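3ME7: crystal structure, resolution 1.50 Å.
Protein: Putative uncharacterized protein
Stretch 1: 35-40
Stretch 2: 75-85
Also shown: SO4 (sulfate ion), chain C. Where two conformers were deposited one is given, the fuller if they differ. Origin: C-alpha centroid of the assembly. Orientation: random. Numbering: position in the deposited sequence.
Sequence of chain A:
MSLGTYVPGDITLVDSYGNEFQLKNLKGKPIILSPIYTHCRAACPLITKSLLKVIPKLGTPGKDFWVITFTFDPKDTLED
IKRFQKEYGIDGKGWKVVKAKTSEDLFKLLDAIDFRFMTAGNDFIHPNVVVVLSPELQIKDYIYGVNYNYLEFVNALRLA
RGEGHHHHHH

Stretch 1 (35-40) PIYTHC
Stretch 2 75-85: KDTLEDIKRFQ

Stretch 1 leaves a β-strand at Pro 35 and Ile 36 and folds into a type I turn from Tyr 37 to Cys 40, closed by Cys 40 N to Tyr 37 O at 3.1 Å; stretch 2 runs through a short loop into a helix that begins at Leu 78 and continues past Gln 85. The closest CA atoms belong to Thr 38 and Phe 84, 6.0 Å apart, and together the stretches bury 386 Å². Pro 35 (phi/psi -73/129, C-gamma endo) makes no contact. Ile 36 is extended (-142/-179), with chi1 p and chi2 p; its CA-to-CB bond points toward the helix, and CD1 sits over one face of the Phe 84 ring, 4.0 Å from the centroid and 17° off the normal, a CH-pi contact in which methyl meets aromatic surface. Phe 84 holds this pose with chi1 t and chi2 -86°. Tyr 37 (-135/155, chi1 p) points its CA-to-CB bond away, leaving its backbone near Asp 76: C lies 4.1 Å from Asp 76 OD2.

Thr 38 (-76/-24, chi1 p) is the centre of the contact. Its N donates to Asp 76 OD2 at 3.1 Å and 153°, and its OG1 donates a weak bond to Asp 76 OD1 at 3.0 Å, so the carboxylate (chi1 m, -86°; chi2 -7°) receives both backbone and hydroxyl of one residue. Thr 38 CG2 also reaches the helix, 3.9 Å from Ile 81 CG2 and 4.0 Å from Phe 84 CB, while staying 3.1 Å from Asp 76 OD2. Water 1 joins the carbonyl to the helix, donating to Thr 38 O at 3.2 Å and accepting from Arg 83 NE at 3.3 Å.

His 39 (-96/13, chi1 m, chi2 -78°) starts sideways, but its ring comes nearer the helix. Arg 83 NH2 lies over one ring face, 3.4 Å from His 39 CE1, while Arg 83 NH1 forms a 2.9 Å salt bridge with Asp 80 OD1. Water 2 accepts from His 39 N at 3.1 Å and donates to Asp 76 OD1 at 2.9 Å; water 3 lies 2.8 Å from His 39 NE2 and donates to Asp 80 OD1 at 2.7 Å. Cys 40 (-78/110, chi1 t) makes no contact with stretch 2.

At the helix start, Thr 77 (-107/176, chi1 p) is the N-cap: its OG1 accepts a weak 3.4 Å bond from Asp 80 N, while Thr 77 N donates to Asp 80 OD2 at 2.9 Å. Leu 78 N donates to sulfate O4 at 3.3 Å.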

# COMPACT_ATOMS: atom_id res chain seq x y z
N PRO A 35 -0.97 -0.20 4.21
CA PRO A 35 -0.91 -1.17 5.32
C PRO A 35 -2.19 -1.19 6.13
O PRO A 35 -2.67 -0.13 6.56
CB PRO A 35 0.24 -0.67 6.21
CG PRO A 35 0.56 0.73 5.76
CD PRO A 35 -0.06 0.95 4.38
N ILE A 36 -2.73 -2.39 6.33
CA ILE A 36 -3.92 -2.61 7.14
C ILE A 36 -3.72 -3.92 7.92
O ILE A 36 -2.67 -4.55 7.80
CB ILE A 36 -5.23 -2.66 6.27
CG1 ILE A 36 -5.12 -3.69 5.12
CG2 ILE A 36 -5.56 -1.26 5.71
CD1 ILE A 36 -5.34 -5.11 5.49
N TYR A 37 -4.71 -4.34 8.71
CA TYR A 37 -4.78 -5.76 9.08
C TYR A 37 -6.22 -6.24 8.93
O TYR A 37 -7.14 -5.43 8.96
CB TYR A 37 -4.20 -6.07 10.46
CG TYR A 37 -4.82 -5.36 11.65
CD1 TYR A 37 -4.58 -4.01 11.88
CD2 TYR A 37 -5.58 -6.07 12.57
CE1 TYR A 37 -5.11 -3.38 12.98
CE2 TYR A 37 -6.12 -5.43 13.68
CZ TYR A 37 -5.88 -4.09 13.87
OH TYR A 37 -6.42 -3.46 14.96
N THR A 38 -6.40 -7.54 8.72
CA THR A 38 -7.68 -8.02 8.18
C THR A 38 -8.80 -8.04 9.21
O THR A 38 -9.98 -7.96 8.84
CB THR A 38 -7.59 -9.38 7.42
OG1 THR A 38 -7.34 -10.46 8.32
CG2 THR A 38 -6.52 -9.33 6.32
N HIS A 39 -8.44 -8.12 10.48
CA HIS A 39 -9.43 -8.10 11.55
C HIS A 39 -9.61 -6.69 12.13
O HIS A 39 -10.24 -6.52 13.15
CB HIS A 39 -9.06 -9.09 12.65
CG HIS A 39 -9.12 -10.52 12.21
ND1 HIS A 39 -10.30 -11.21 12.09
CD2 HIS A 39 -8.14 -11.39 11.87
CE1 HIS A 39 -10.05 -12.44 11.68
NE2 HIS A 39 -8.75 -12.58 11.54
N CYS A 40 -9.07 -5.69 11.43
CA CYS A 40 -9.10 -4.30 11.86
C CYS A 40 -10.49 -3.70 11.60
O CYS A 40 -10.88 -3.50 10.45
CB CYS A 40 -8.01 -3.56 11.08
SG CYS A 40 -7.69 -1.78 11.32
N LYS A 75 -0.05 -12.93 11.64
CA LYS A 75 -0.93 -14.08 11.84
C LYS A 75 -1.94 -14.23 10.69
O LYS A 75 -2.58 -15.27 10.55
CB LYS A 75 -1.65 -13.99 13.19
CG LYS A 75 -0.70 -14.02 14.39
CD LYS A 75 -1.41 -14.33 15.72
CE LYS A 75 -2.01 -15.74 15.75
NZ LYS A 75 -0.96 -16.81 15.80
N ASP A 76 -2.03 -13.21 9.83
CA ASP A 76 -2.98 -13.24 8.73
C ASP A 76 -2.53 -14.26 7.67
O ASP A 76 -1.35 -14.32 7.31
CB ASP A 76 -3.16 -11.85 8.09
CG ASP A 76 -4.21 -11.00 8.80
OD1 ASP A 76 -4.93 -11.49 9.69
OD2 ASP A 76 -4.34 -9.81 8.44
N THR A 77 -3.47 -15.09 7.23
CA THR A 77 -3.24 -16.12 6.22
C THR A 77 -3.89 -15.71 4.89
O THR A 77 -4.58 -14.67 4.79
CB THR A 77 -3.89 -17.43 6.64
OG1 THR A 77 -5.31 -17.23 6.73
CG2 THR A 77 -3.34 -17.91 8.00
N LEU A 78 -3.67 -16.55 3.88
CA LEU A 78 -4.30 -16.36 2.56
C LEU A 78 -5.82 -16.32 2.68
O LEU A 78 -6.47 -15.51 2.03
CB LEU A 78 -3.84 -17.45 1.59
CG LEU A 78 -2.35 -17.36 1.23
CD1 LEU A 78 -1.96 -18.52 0.33
CD2 LEU A 78 -2.01 -16.05 0.56
N GLU A 79 -6.38 -17.17 3.53
CA GLU A 79 -7.81 -17.14 3.82
C GLU A 79 -8.26 -15.75 4.30
O GLU A 79 -9.26 -15.21 3.82
CB GLU A 79 -8.12 -18.21 4.88
CG GLU A 79 -9.54 -18.27 5.39
CD GLU A 79 -9.72 -19.37 6.43
OE1 GLU A 79 -9.23 -19.22 7.58
OE2 GLU A 79 -10.36 -20.39 6.11
N ASP A 80 -7.50 -15.18 5.23
CA ASP A 80 -7.79 -13.85 5.78
C ASP A 80 -7.77 -12.75 4.72
O ASP A 80 -8.66 -11.90 4.70
CB ASP A 80 -6.83 -13.49 6.90
CG ASP A 80 -7.00 -14.37 8.12
OD1 ASP A 80 -8.14 -14.55 8.58
OD2 ASP A 80 -5.99 -14.88 8.63
N ILE A 81 -6.74 -12.75 3.87
CA ILE A 81 -6.65 -11.68 2.86
C ILE A 81 -7.68 -11.83 1.74
O ILE A 81 -8.14 -10.84 1.19
CB ILE A 81 -5.22 -11.43 2.32
CG1 ILE A 81 -4.60 -12.71 1.74
CG2 ILE A 81 -4.35 -10.78 3.41
CD1 ILE A 81 -3.33 -12.42 0.94
N LYS A 82 -8.02 -13.08 1.41
CA LYS A 82 -9.10 -13.35 0.46
C LYS A 82 -10.44 -12.82 0.99
O LYS A 82 -11.21 -12.21 0.25
CB LYS A 82 -9.19 -14.86 0.18
CG LYS A 82 -10.18 -15.22 -0.93
CD LYS A 82 -9.85 -14.45 -2.19
CE LYS A 82 -10.91 -14.64 -3.26
NZ LYS A 82 -10.75 -13.65 -4.35
N ARG A 83 -10.70 -13.07 2.27
CA ARG A 83 -11.90 -12.51 2.93
C ARG A 83 -11.93 -10.97 2.84
O ARG A 83 -12.94 -10.37 2.48
CB ARG A 83 -11.97 -12.99 4.38
CG ARG A 83 -13.33 -12.77 5.08
CD ARG A 83 -13.24 -13.09 6.59
NE ARG A 83 -12.32 -12.18 7.26
CZ ARG A 83 -11.20 -12.53 7.89
NH1 ARG A 83 -10.85 -13.81 7.98
NH2 ARG A 83 -10.42 -11.60 8.42
N PHE A 84 -10.78 -10.34 3.12
CA PHE A 84 -10.66 -8.88 3.04
C PHE A 84 -10.93 -8.37 1.62
O PHE A 84 -11.68 -7.42 1.43
CB PHE A 84 -9.28 -8.43 3.54
CG PHE A 84 -9.13 -6.94 3.69
CD1 PHE A 84 -8.75 -6.15 2.59
CD2 PHE A 84 -9.35 -6.33 4.92
CE1 PHE A 84 -8.62 -4.76 2.73
CE2 PHE A 84 -9.20 -4.94 5.06
CZ PHE A 84 -8.84 -4.17 3.96
N GLN A 85 -10.35 -9.04 0.62
CA GLN A 85 -10.52 -8.64 -0.79
C GLN A 85 -11.99 -8.63 -1.19
O GLN A 85 -12.48 -7.67 -1.79
CB GLN A 85 -9.74 -9.58 -1.71
CG GLN A 85 -9.89 -9.22 -3.19
CD GLN A 85 -9.71 -10.40 -4.11
OE1 GLN A 85 -9.26 -11.46 -3.69
NE2 GLN A 85 -10.10 -10.24 -5.38
S SO4 C . -0.79 -19.13 4.49
O1 SO4 C . -0.60 -17.68 4.48
O2 SO4 C . 0.11 -19.74 3.53
O3 SO4 C . -0.55 -19.65 5.84
O4 SO4 C . -2.17 -19.43 4.09
O HOH W 1 -11.98 -8.98 6.60
O HOH W 2 -5.67 -9.29 11.41
O HOH W 3 -8.47 -15.31 11.17